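PDB 7KV1: SusD family protein from Bacteroides uniformis, which probably binds beta-glucans at the bacterial surface, as a SusD-like surface glycan-binding protein of a human gut bacterium. Local coordinates for residues Gly75-Asp80 / Gln93-Leu98; Pro206-Lys211 / Trp282-Ile287. All coordinates share one frame; numbering follows the deposited sequence.

Interaction 1 (Gly75-Asp80 / Gln93-Leu98); sequences GEIMGD and QNWHML
The indole of Trp95 meets Ile77 at its root: the methyl CD1 of Ile77 comes up obliquely to CG and CD1 of the ring, 3.8 Å from Trp95 CG, and lies 3.7 Å from Trp95 CB. Elsewhere the same indole packs edge-to-face with Phe336, and the Trp95 side chain also touches Ile73 and Asp74 of helix 71-76. The side chains of Ile77 and Trp95 run nearly perpendicular. The CB bond of Ile77 points toward helix 93-99; with CG1 tucked over its own backbone (chi1 55°) and an extended chi2, CD1 is brought to that helix and also touches Leu98 CB at 4.1 Å. Beside it, Met78 lays its CG 3.6 Å from the carbonyl O of Leu98, and its extended chi2 (180°) carries SD on to 4.2 Å from Leu98 CD2. Ile77 and Met78 are the two middle residues of a type I turn from Glu76 to Gly79, closed by Gly79 N to Glu76 O at 2.8 Å. No hydrogen bond joins the two segments, and Met78 O has its partner in Tyr101 OH; the contact between them is buried and mainly apolar, so its fit depends on shape.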
loop_
_atom_site.group_PDB
_atom_site.type_symbol
_atom_site.label_atom_id
_atom_site.label_comp_id
_atom_site.label_asym_id
_atom_site.label_seq_id
_atom_site.Cartn_x
_atom_site.Cartn_y
_atom_site.Cartn_z
ATOM N N GLY A 75 1.325 -2.389 -6.099
ATOM C CA GLY A 75 2.422 -1.569 -5.573
ATOM C C GLY A 75 3.794 -2.209 -5.757
ATOM O O GLY A 75 4.811 -1.512 -5.534
ATOM N N GLU A 76 3.881 -3.477 -6.167
ATOM C CA GLU A 76 5.186 -4.182 -6.216
ATOM C C GLU A 76 5.611 -4.381 -7.678
ATOM O O GLU A 76 6.818 -4.294 -7.957
ATOM C CB GLU A 76 5.118 -5.510 -5.451
ATOM C CG GLU A 76 5.001 -5.378 -3.950
ATOM C CD GLU A 76 6.309 -5.156 -3.212
ATOM O OE1 GLU A 76 7.364 -5.130 -3.867
ATOM O OE2 GLU A 76 6.252 -4.948 -2.000
ATOM N N ILE A 77 4.688 -4.651 -8.591
ATOM C CA ILE A 77 5.069 -5.148 -9.946
ATOM C C ILE A 77 5.939 -4.141 -10.697
ATOM O O ILE A 77 6.697 -4.586 -11.562
ATOM C CB ILE A 77 3.872 -5.619 -10.789
ATOM C CG1 ILE A 77 2.767 -4.564 -10.941
ATOM C CG2 ILE A 77 3.344 -6.940 -10.215
ATOM C CD1 ILE A 77 1.710 -4.939 -11.990
ATOM N N MET A 78 5.853 -2.846 -10.432
ATOM C CA MET A 78 6.641 -1.859 -11.206
ATOM C C MET A 78 7.987 -1.633 -10.520
ATOM O O MET A 78 8.851 -0.965 -11.124
ATOM C CB MET A 78 5.839 -0.567 -11.401
ATOM C CG MET A 78 4.655 -0.817 -12.310
ATOM S SD MET A 78 3.633 0.621 -12.603
ATOM C CE MET A 78 2.670 0.692 -11.087
ATOM N N GLY A 79 8.204 -2.319 -9.384
ATOM C CA GLY A 79 9.413 -2.213 -8.560
ATOM C C GLY A 79 10.418 -3.300 -8.880
ATOM O O GLY A 79 10.361 -3.819 -9.972
ATOM N N ASP A 80 11.257 -3.655 -7.919
ATOM C CA ASP A 80 12.416 -4.559 -8.129
ATOM C C ASP A 80 12.417 -5.725 -7.146
ATOM O O ASP A 80 13.427 -6.407 -7.155
ATOM C CB ASP A 80 13.746 -3.797 -8.087
ATOM C CG ASP A 80 13.998 -3.055 -6.785
ATOM O OD1 ASP A 80 13.024 -2.953 -5.912
ATOM O OD2 ASP A 80 15.156 -2.583 -6.647
ATOM N N GLN A 93 -1.582 -10.191 -18.596
ATOM C CA GLN A 93 -0.739 -9.443 -19.543
ATOM C C GLN A 93 -0.574 -7.980 -19.062
ATOM O O GLN A 93 0.534 -7.439 -19.196
ATOM C CB GLN A 93 -1.375 -9.575 -20.920
ATOM C CG GLN A 93 -0.759 -8.662 -21.959
ATOM C CD GLN A 93 -1.306 -9.037 -23.314
ATOM O OE1 GLN A 93 -0.861 -10.013 -23.887
ATOM N NE2 GLN A 93 -2.311 -8.306 -23.783
ATOM N N ASN A 94 -1.617 -7.362 -18.505
ATOM C CA ASN A 94 -1.545 -5.939 -18.055
ATOM C C ASN A 94 -0.438 -5.820 -17.005
ATOM O O ASN A 94 0.370 -4.866 -17.098
ATOM C CB ASN A 94 -2.900 -5.414 -17.577
ATOM C CG ASN A 94 -3.477 -6.178 -16.412
ATOM O OD1 ASN A 94 -3.322 -7.395 -16.335
ATOM N ND2 ASN A 94 -4.040 -5.454 -15.454
ATOM N N TRP A 95 -0.352 -6.773 -16.072
ATOM C CA TRP A 95 0.700 -6.750 -15.023
ATOM C C TRP A 95 2.082 -6.897 -15.672
ATOM O O TRP A 95 2.994 -6.110 -15.302
ATOM C CB TRP A 95 0.504 -7.814 -13.960
ATOM C CG TRP A 95 -0.698 -7.657 -13.089
ATOM C CD1 TRP A 95 -1.584 -6.619 -13.029
ATOM C CD2 TRP A 95 -1.170 -8.658 -12.174
ATOM N NE1 TRP A 95 -2.565 -6.892 -12.102
ATOM C CE2 TRP A 95 -2.313 -8.128 -11.542
ATOM C CE3 TRP A 95 -0.693 -9.914 -11.787
ATOM C CZ2 TRP A 95 -3.026 -8.857 -10.592
ATOM C CZ3 TRP A 95 -1.402 -10.627 -10.843
ATOM C CH2 TRP A 95 -2.530 -10.089 -10.232
ATOM N N HIS A 96 2.247 -7.830 -16.624
ATOM C CA HIS A 96 3.542 -8.016 -17.328
ATOM C C HIS A 96 3.917 -6.714 -18.043
ATOM O O HIS A 96 5.093 -6.342 -18.022
ATOM C CB HIS A 96 3.506 -9.205 -18.280
ATOM C CG HIS A 96 3.497 -10.507 -17.549
ATOM N ND1 HIS A 96 4.649 -11.069 -17.044
ATOM C CD2 HIS A 96 2.495 -11.307 -17.165
ATOM C CE1 HIS A 96 4.359 -12.190 -16.423
ATOM N NE2 HIS A 96 3.058 -12.354 -16.459
ATOM N N MET A 97 2.970 -6.054 -18.670
ATOM C CA MET A 97 3.274 -4.833 -19.465
ATOM C C MET A 97 3.616 -3.638 -18.531
ATOM O O MET A 97 4.503 -2.879 -18.881
ATOM C CB MET A 97 2.118 -4.532 -20.417
ATOM C CG MET A 97 2.069 -5.565 -21.552
ATOM S SD MET A 97 0.677 -5.375 -22.654
ATOM C CE MET A 97 1.244 -3.976 -23.612
ATOM N N LEU A 98 2.941 -3.490 -17.402
ATOM C CA LEU A 98 3.237 -2.461 -16.373
ATOM C C LEU A 98 4.648 -2.697 -15.857
ATOM O O LEU A 98 5.412 -1.735 -15.725
ATOM C CB LEU A 98 2.190 -2.561 -15.255
ATOM C CG LEU A 98 0.824 -1.987 -15.646
ATOM C CD1 LEU A 98 -0.289 -2.569 -14.806
ATOM C CD2 LEU A 98 0.842 -0.463 -15.559
#

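Interaction 2 (Pro206-Lys211 / Trp282-Ile287)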
loop_
_atom_site.group_PDB
_atom_site.type_symbol
_atom_site.label_atom_id
_atom_site.label_comp_id
_atom_site.label_asym_id
_atom_site.label_seq_id
_atom_site.Cartn_x
_atom_site.Cartn_y
_atom_site.Cartn_z
ATOM N N PRO A 206 -10.753 9.333 16.667
ATOM C CA PRO A 206 -9.935 8.825 17.758
ATOM C C PRO A 206 -8.551 8.389 17.241
ATOM O O PRO A 206 -8.386 8.116 16.034
ATOM C CB PRO A 206 -10.756 7.650 18.268
ATOM C CG PRO A 206 -11.487 7.165 17.051
ATOM C CD PRO A 206 -11.808 8.410 16.243
ATOM N N LEU A 207 -7.550 8.390 18.118
ATOM C CA LEU A 207 -6.136 8.198 17.694
ATOM C C LEU A 207 -6.000 6.759 17.210
ATOM O O LEU A 207 -5.443 6.558 16.102
ATOM C CB LEU A 207 -5.142 8.488 18.826
ATOM C CG LEU A 207 -3.668 8.445 18.396
ATOM C CD1 LEU A 207 -3.349 9.545 17.400
ATOM C CD2 LEU A 207 -2.750 8.542 19.594
ATOM N N LYS A 208 -6.550 5.826 17.989
ATOM C CA LYS A 208 -6.353 4.368 17.797
ATOM C C LYS A 208 -7.655 3.579 17.999
ATOM O O LYS A 208 -7.901 2.634 17.189
ATOM C CB LYS A 208 -5.275 3.882 18.767
ATOM C CG LYS A 208 -4.929 2.409 18.599
ATOM C CD LYS A 208 -3.973 1.886 19.638
ATOM C CE LYS A 208 -3.630 0.435 19.380
ATOM N NZ LYS A 208 -2.575 -0.049 20.294
ATOM N N TYR A 209 -8.450 3.895 19.034
ATOM C CA TYR A 209 -9.658 3.097 19.397
ATOM C C TYR A 209 -10.884 3.997 19.433
ATOM O O TYR A 209 -10.796 5.123 19.951
ATOM C CB TYR A 209 -9.524 2.408 20.760
ATOM C CG TYR A 209 -8.520 1.288 20.822
ATOM C CD1 TYR A 209 -8.718 0.110 20.131
ATOM C CD2 TYR A 209 -7.370 1.400 21.591
ATOM C CE1 TYR A 209 -7.798 -0.928 20.194
ATOM C CE2 TYR A 209 -6.437 0.377 21.663
ATOM C CZ TYR A 209 -6.654 -0.790 20.959
ATOM O OH TYR A 209 -5.752 -1.804 21.029
ATOM N N TYR A 210 -11.988 3.494 18.888
ATOM C CA TYR A 210 -13.354 4.045 19.081
ATOM C C TYR A 210 -13.853 3.581 20.460
ATOM O O TYR A 210 -13.512 2.446 20.851
ATOM C CB TYR A 210 -14.251 3.607 17.926
ATOM C CG TYR A 210 -13.988 4.365 16.652
ATOM C CD1 TYR A 210 -12.852 4.108 15.889
ATOM C CD2 TYR A 210 -14.846 5.377 16.237
ATOM C CE1 TYR A 210 -12.601 4.809 14.714
ATOM C CE2 TYR A 210 -14.613 6.076 15.064
ATOM C CZ TYR A 210 -13.481 5.798 14.301
ATOM O OH TYR A 210 -13.228 6.542 13.183
ATOM N N LYS A 211 -14.574 4.449 21.177
ATOM C CA LYS A 211 -15.073 4.230 22.567
ATOM C C LYS A 211 -16.531 3.775 22.504
ATOM O O LYS A 211 -16.720 2.546 22.400
ATOM C CB LYS A 211 -14.927 5.510 23.396
ATOM N N TRP A 282 -3.825 -6.700 14.227
ATOM C CA TRP A 282 -4.159 -5.623 15.193
ATOM C C TRP A 282 -3.284 -5.745 16.463
ATOM O O TRP A 282 -3.758 -5.390 17.550
ATOM C CB TRP A 282 -5.668 -5.659 15.491
ATOM C CG TRP A 282 -6.464 -5.316 14.270
ATOM C CD1 TRP A 282 -7.289 -6.126 13.552
ATOM C CD2 TRP A 282 -6.458 -4.049 13.597
ATOM N NE1 TRP A 282 -7.792 -5.447 12.467
ATOM C CE2 TRP A 282 -7.309 -4.163 12.482
ATOM C CE3 TRP A 282 -5.847 -2.819 13.864
ATOM C CZ2 TRP A 282 -7.559 -3.096 11.629
ATOM C CZ3 TRP A 282 -6.085 -1.758 13.016
ATOM C CH2 TRP A 282 -6.936 -1.901 11.914
ATOM N N CYS A 283 -2.023 -6.165 16.333
ATOM C CA CYS A 283 -1.018 -5.990 17.415
ATOM C C CYS A 283 -0.742 -4.485 17.541
ATOM O O CYS A 283 -1.298 -3.675 16.717
ATOM C CB CYS A 283 0.248 -6.793 17.162
ATOM S SG CYS A 283 1.219 -6.223 15.741
ATOM N N ASP A 284 0.050 -4.093 18.541
ATOM C CA ASP A 284 0.220 -2.657 18.874
ATOM C C ASP A 284 1.145 -1.968 17.866
ATOM O O ASP A 284 1.278 -0.743 17.950
ATOM C CB ASP A 284 0.649 -2.504 20.331
ATOM C CG ASP A 284 -0.504 -2.867 21.274
ATOM O OD1 ASP A 284 -1.678 -2.435 20.995
ATOM O OD2 ASP A 284 -0.248 -3.610 22.235
ATOM N N GLU A 285 1.714 -2.703 16.924
ATOM C CA GLU A 285 2.425 -2.123 15.756
ATOM C C GLU A 285 1.429 -1.631 14.693
ATOM O O GLU A 285 1.777 -0.775 13.860
ATOM C CB GLU A 285 3.360 -3.171 15.164
ATOM C CG GLU A 285 4.189 -2.579 14.048
ATOM C CD GLU A 285 5.476 -3.307 13.728
ATOM O OE1 GLU A 285 5.873 -4.211 14.498
ATOM O OE2 GLU A 285 6.063 -2.959 12.705
ATOM N N SER A 286 0.221 -2.161 14.702
ATOM C CA SER A 286 -0.734 -2.000 13.589
ATOM C C SER A 286 -1.409 -0.633 13.679
ATOM O O SER A 286 -2.046 -0.351 14.680
ATOM C CB SER A 286 -1.711 -3.160 13.560
ATOM O OG SER A 286 -2.458 -3.115 12.344
ATOM N N ILE A 287 -1.235 0.233 12.678
ATOM C CA ILE A 287 -1.949 1.542 12.666
ATOM C C ILE A 287 -3.209 1.367 11.819
ATOM O O ILE A 287 -4.283 1.890 12.211
ATOM C CB ILE A 287 -1.029 2.676 12.194
ATOM C CG1 ILE A 287 0.029 3.004 13.252
ATOM C CG2 ILE A 287 -1.836 3.891 11.810
ATOM C CD1 ILE A 287 1.080 3.964 12.812
#
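Lys208 and Asp284 form the one salt bridge between these segments, with Lys208 NZ donating to Asp284 OD1 at 2.6 Å. The ammonium approaches the carboxylate on its anti side and 31° out of its plane, an off-plane grip on a single oxygen. Lys208 NZ also donates to the carbonyl O of Ser265, and the lysine makes a cation-pi contact with Phe266. It gets there fully stretched: CG stands anti to the backbone N (chi1 -176°) and every later torsion is also near 180°, which carries NZ across to the other loop, where the side chains of Lys208 and Asp284 cross at about a right angle. Tyr209 flanks the pair more loosely. Its OH stays 4.1 Å from Asp284 OD1, its ring plane is nearly perpendicular to the carboxylate (88°), and one ring face takes Lys208 CG, 3.9 Å above the plane and offset toward the rim.

Farther out, the backbone of Asp284 is hydrogen-bonded to that of Arg267. Asp284 sits in a type I turn from Cys283 to Ser286, closed by Ser286 N to Cys283 O at 2.9 Å, whose last residue begins strand 286-290. Phe266 and Arg267 line the pocket of the bound cobalt hexammine, and the Asp284 side chain is about 8 Å from that cation. A partly exposed ion pair thus ties the loop after helix 185-201 to the turn leading into the strand; the second acceptor and the aromatic ring probably steady the lysine's charge, and Lys208 probably offsets the negative charge of Asp284 in part.

Overall arrangement
Interaction 1 is a buried contact and interaction 2 a surface one; they lie on opposite sides of the chain's centre, their own centres 32 Å apart, and do not touch. The first is local in sequence, packing the turn that follows helix 71-76 on helix 93-99 across only twelve intervening residues. The second spans seventy residues and brings the loop between helices 185-201 and 230-244 to the turn that enters strand 286-290. Their chemistry follows their place: apolar side chains meet without a cross-segment hydrogen bond in 75-80/93-98, whereas a single charged pair carries 206-211/282-287. In both, one partner is a type I turn: it offers two apolar side chains in the first and one carboxylate in the second.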